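Local coordinates for uncharacterized protein MJ0754 (Methanocaldococcus jannaschii, PDB 3Q4N) that is of unknown function but has a ferritin-like four-helix bundle fold and binds metal, probably at a dinuclear centre, at residues S6-Q11 and L65-I70. Residues are numbered along the deposited sequence; the frame is centred on the assembly and turned at random.
Sequences SSLPKQ and LEKYNI
Lys67 reaches out from the last turn of its helix and sets its ammonium group between two backbone carbonyls of the N-terminal arm. Lys67 NZ donates to Pro9 O at 3.2 Å and, more weakly, to Ser7 O at 3.3 Å. The first bond enters from above the Pro9 carbonyl plane, 59° out of it, with an angle of 121° at Pro9 O. A cis peptide bond precedes Pro9, between the two acceptors. Just short of the ammonium, Lys67 CE packs on Leu8 CG (3.7 Å). An alanine in place of Lys67 would probably leave both carbonyls without this donor and open a gap beside Leu8.

Tyr68 provides the second anchor. Tyr68 OH accepts a weak bond from Gln11 N at 3.3 Å (N-H...O 153°), while Gln11 O lies 3.4 Å from Tyr68 CE1, at the ring edge. Lys10 runs past the ring in the opposite direction, Lys10 CG 4.1 Å above one face of Tyr68 and offset toward the rim; farther along, its CD touches Lys67 O. The stronger partner of the Tyr68 hydroxyl is Asp131, which also forms a long, weak ion pair with Lys67. Helix 45-68 closes in a Schellman motif at Asn69, and through these links the arm preceding helix 15-42 is tied, at the surface of the ferritin-like bundle, to that helix end and the start of helix 130-155.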
ATOM      1  N   SER B   6      28.814  -1.138   9.572  1.00 90.79           N
ATOM      2  CA  SER B   6      29.133  -2.571   9.837  1.00 91.42           C
ATOM      3  C   SER B   6      28.566  -3.110  11.187  1.00 91.61           C
ATOM      4  O   SER B   6      29.121  -2.886  12.281  1.00 91.16           O
ATOM      5  CB  SER B   6      30.641  -2.830   9.688  1.00 91.29           C
ATOM      6  OG  SER B   6      31.294  -2.729  10.933  1.00 91.13           O
ATOM      7  N   SER B   7      27.443  -3.820  11.074  1.00 91.93           N
ATOM      8  CA  SER B   7      26.745  -4.415  12.208  1.00 92.03           C
ATOM      9  C   SER B   7      26.614  -5.923  11.980  1.00 92.33           C
ATOM     10  O   SER B   7      26.077  -6.368  10.948  1.00 92.17           O
ATOM     11  CB  SER B   7      25.365  -3.772  12.389  1.00 92.13           C
ATOM     12  OG  SER B   7      24.404  -4.338  11.509  1.00 91.79           O
ATOM     13  N   LEU B   8      27.128  -6.687  12.953  1.00 92.55           N
ATOM     14  CA  LEU B   8      27.295  -8.158  12.897  1.00 92.30           C
ATOM     15  C   LEU B   8      26.988  -8.723  14.318  1.00 92.16           C
ATOM     16  O   LEU B   8      26.966  -7.938  15.280  1.00 92.15           O
ATOM     17  CB  LEU B   8      28.713  -8.520  12.367  1.00 92.08           C
ATOM     18  CG  LEU B   8      28.981  -8.342  10.843  1.00 91.79           C
ATOM     19  CD1 LEU B   8      29.479  -6.937  10.449  1.00 89.59           C
ATOM     20  CD2 LEU B   8      29.916  -9.431  10.253  1.00 91.12           C
ATOM     21  N   PRO B   9      26.737 -10.058  14.474  1.00 92.10           N
ATOM     22  CA  PRO B   9      26.876 -11.250  13.617  1.00 92.06           C
ATOM     23  C   PRO B   9      25.599 -11.583  12.798  1.00 91.91           C
ATOM     24  O   PRO B   9      24.846 -10.663  12.422  1.00 92.29           O
ATOM     25  CB  PRO B   9      27.146 -12.354  14.645  1.00 92.01           C
ATOM     26  CG  PRO B   9      26.267 -11.945  15.829  1.00 91.84           C
ATOM     27  CD  PRO B   9      26.039 -10.431  15.725  1.00 91.91           C
ATOM     28  N   LYS B  10      25.356 -12.875  12.540  1.00 91.22           N
ATOM     29  CA  LYS B  10      24.299 -13.299  11.607  1.00 90.29           C
ATOM     30  C   LYS B  10      23.101 -13.901  12.313  1.00 89.79           C
ATOM     31  O   LYS B  10      23.242 -14.866  13.060  1.00 89.61           O
ATOM     32  CB  LYS B  10      24.845 -14.277  10.566  1.00 90.14           C
ATOM     33  CG  LYS B  10      23.939 -14.482   9.367  1.00 89.45           C
ATOM     34  CD  LYS B  10      24.754 -14.805   8.142  1.00 88.53           C
ATOM     35  CE  LYS B  10      25.724 -15.925   8.442  1.00 89.25           C
ATOM     36  NZ  LYS B  10      26.922 -15.849   7.571  1.00 89.48           N
ATOM     37  N   GLN B  11      21.924 -13.344  12.021  1.00 89.37           N
ATOM     38  CA  GLN B  11      20.680 -13.638  12.750  1.00 88.90           C
ATOM     39  C   GLN B  11      19.630 -14.492  12.000  1.00 88.12           C
ATOM     40  O   GLN B  11      19.852 -14.896  10.849  1.00 87.83           O
ATOM     41  CB  GLN B  11      20.061 -12.328  13.255  1.00 89.14           C
ATOM     42  CG  GLN B  11      20.791 -11.738  14.451  1.00 89.64           C
ATOM     43  CD  GLN B  11      20.305 -10.349  14.809  1.00 90.32           C
ATOM     44  OE1 GLN B  11      19.205 -10.172  15.364  1.00 89.53           O
ATOM     45  NE2 GLN B  11      21.136  -9.346  14.511  1.00 90.04           N
ATOM     46  N   LEU B  65      21.655  -8.403   1.417  1.00 75.16           N
ATOM     47  CA  LEU B  65      21.473  -9.516   0.526  1.00 76.08           C
ATOM     48  C   LEU B  65      22.772 -10.277   0.520  1.00 77.18           C
ATOM     49  O   LEU B  65      22.778 -11.499   0.435  1.00 77.94           O
ATOM     50  CB  LEU B  65      21.123  -9.048  -0.887  1.00 75.95           C
ATOM     51  CG  LEU B  65      19.970  -8.067  -1.165  1.00 75.31           C
ATOM     52  CD1 LEU B  65      19.317  -8.385  -2.501  1.00 73.08           C
ATOM     53  CD2 LEU B  65      18.914  -8.093  -0.078  1.00 75.12           C
ATOM     54  N   GLU B  66      23.875  -9.544   0.625  1.00 78.07           N
ATOM     55  CA  GLU B  66      25.193 -10.142   0.684  1.00 79.03           C
ATOM     56  C   GLU B  66      25.359 -10.856   2.012  1.00 79.53           C
ATOM     57  O   GLU B  66      25.723 -12.030   2.056  1.00 79.96           O
ATOM     58  CB  GLU B  66      26.266  -9.068   0.573  1.00 79.20           C
ATOM     59  CG  GLU B  66      26.383  -8.428  -0.786  1.00 80.36           C
ATOM     60  CD  GLU B  66      27.458  -7.353  -0.815  1.00 83.10           C
ATOM     61  OE1 GLU B  66      27.489  -6.500   0.120  1.00 84.10           O
ATOM     62  OE2 GLU B  66      28.263  -7.356  -1.780  1.00 83.65           O
ATOM     63  N   LYS B  67      25.079 -10.133   3.092  1.00 79.94           N
ATOM     64  CA  LYS B  67      25.294 -10.631   4.440  1.00 80.27           C
ATOM     65  C   LYS B  67      24.507 -11.905   4.699  1.00 80.57           C
ATOM     66  O   LYS B  67      24.955 -12.741   5.461  1.00 81.11           O
ATOM     67  CB  LYS B  67      24.891  -9.567   5.464  1.00 80.20           C
ATOM     68  CG  LYS B  67      25.863  -9.367   6.611  1.00 80.83           C
ATOM     69  CD  LYS B  67      25.887 -10.537   7.583  1.00 80.93           C
ATOM     70  CE  LYS B  67      26.327 -10.088   8.953  1.00 81.48           C
ATOM     71  NZ  LYS B  67      25.224  -9.297   9.580  1.00 82.46           N
ATOM     72  N   TYR B  68      23.339 -12.052   4.078  1.00 80.92           N
ATOM     73  CA  TYR B  68      22.454 -13.172   4.376  1.00 81.31           C
ATOM     74  C   TYR B  68      22.349 -14.099   3.203  1.00 81.83           C
ATOM     75  O   TYR B  68      21.619 -15.088   3.252  1.00 81.69           O
ATOM     76  CB  TYR B  68      21.067 -12.687   4.793  1.00 81.15           C
ATOM     77  CG  TYR B  68      21.036 -12.179   6.205  1.00 81.06           C
ATOM     78  CD1 TYR B  68      20.449 -12.922   7.220  1.00 82.51           C
ATOM     79  CD2 TYR B  68      21.613 -10.965   6.536  1.00 81.01           C
ATOM     80  CE1 TYR B  68      20.425 -12.454   8.552  1.00 83.02           C
ATOM     81  CE2 TYR B  68      21.602 -10.489   7.853  1.00 82.33           C
ATOM     82  CZ  TYR B  68      21.007 -11.233   8.862  1.00 82.32           C
ATOM     83  OH  TYR B  68      20.999 -10.753  10.167  1.00 82.06           O
ATOM     84  N   ASN B  69      23.089 -13.773   2.150  1.00 82.73           N
ATOM     85  CA  ASN B  69      23.151 -14.609   0.954  1.00 84.08           C
ATOM     86  C   ASN B  69      21.767 -14.898   0.381  1.00 84.01           C
ATOM     87  O   ASN B  69      21.118 -15.869   0.757  1.00 83.91           O
ATOM     88  CB  ASN B  69      23.891 -15.921   1.262  1.00 84.62           C
ATOM     89  CG  ASN B  69      24.578 -16.523   0.035  1.00 86.74           C
ATOM     90  OD1 ASN B  69      24.180 -16.283  -1.127  1.00 88.82           O
ATOM     91  ND2 ASN B  69      25.619 -17.322   0.292  1.00 87.15           N
ATOM     92  N   ILE B  70      21.321 -14.023  -0.508  1.00 84.42           N
ATOM     93  CA  ILE B  70      20.022 -14.125  -1.164  1.00 84.99           C
ATOM     94  C   ILE B  70      20.211 -13.635  -2.598  1.00 85.29           C
ATOM     95  O   ILE B  70      20.714 -12.527  -2.807  1.00 85.29           O
ATOM     96  CB  ILE B  70      18.937 -13.257  -0.453  1.00 84.87           C
ATOM     97  CG1 ILE B  70      18.685 -13.737   0.979  1.00 85.44           C
ATOM     98  CG2 ILE B  70      17.622 -13.275  -1.227  1.00 85.27           C
ATOM     99  CD1 ILE B  70      17.871 -12.769   1.839  1.00 85.73           C
TER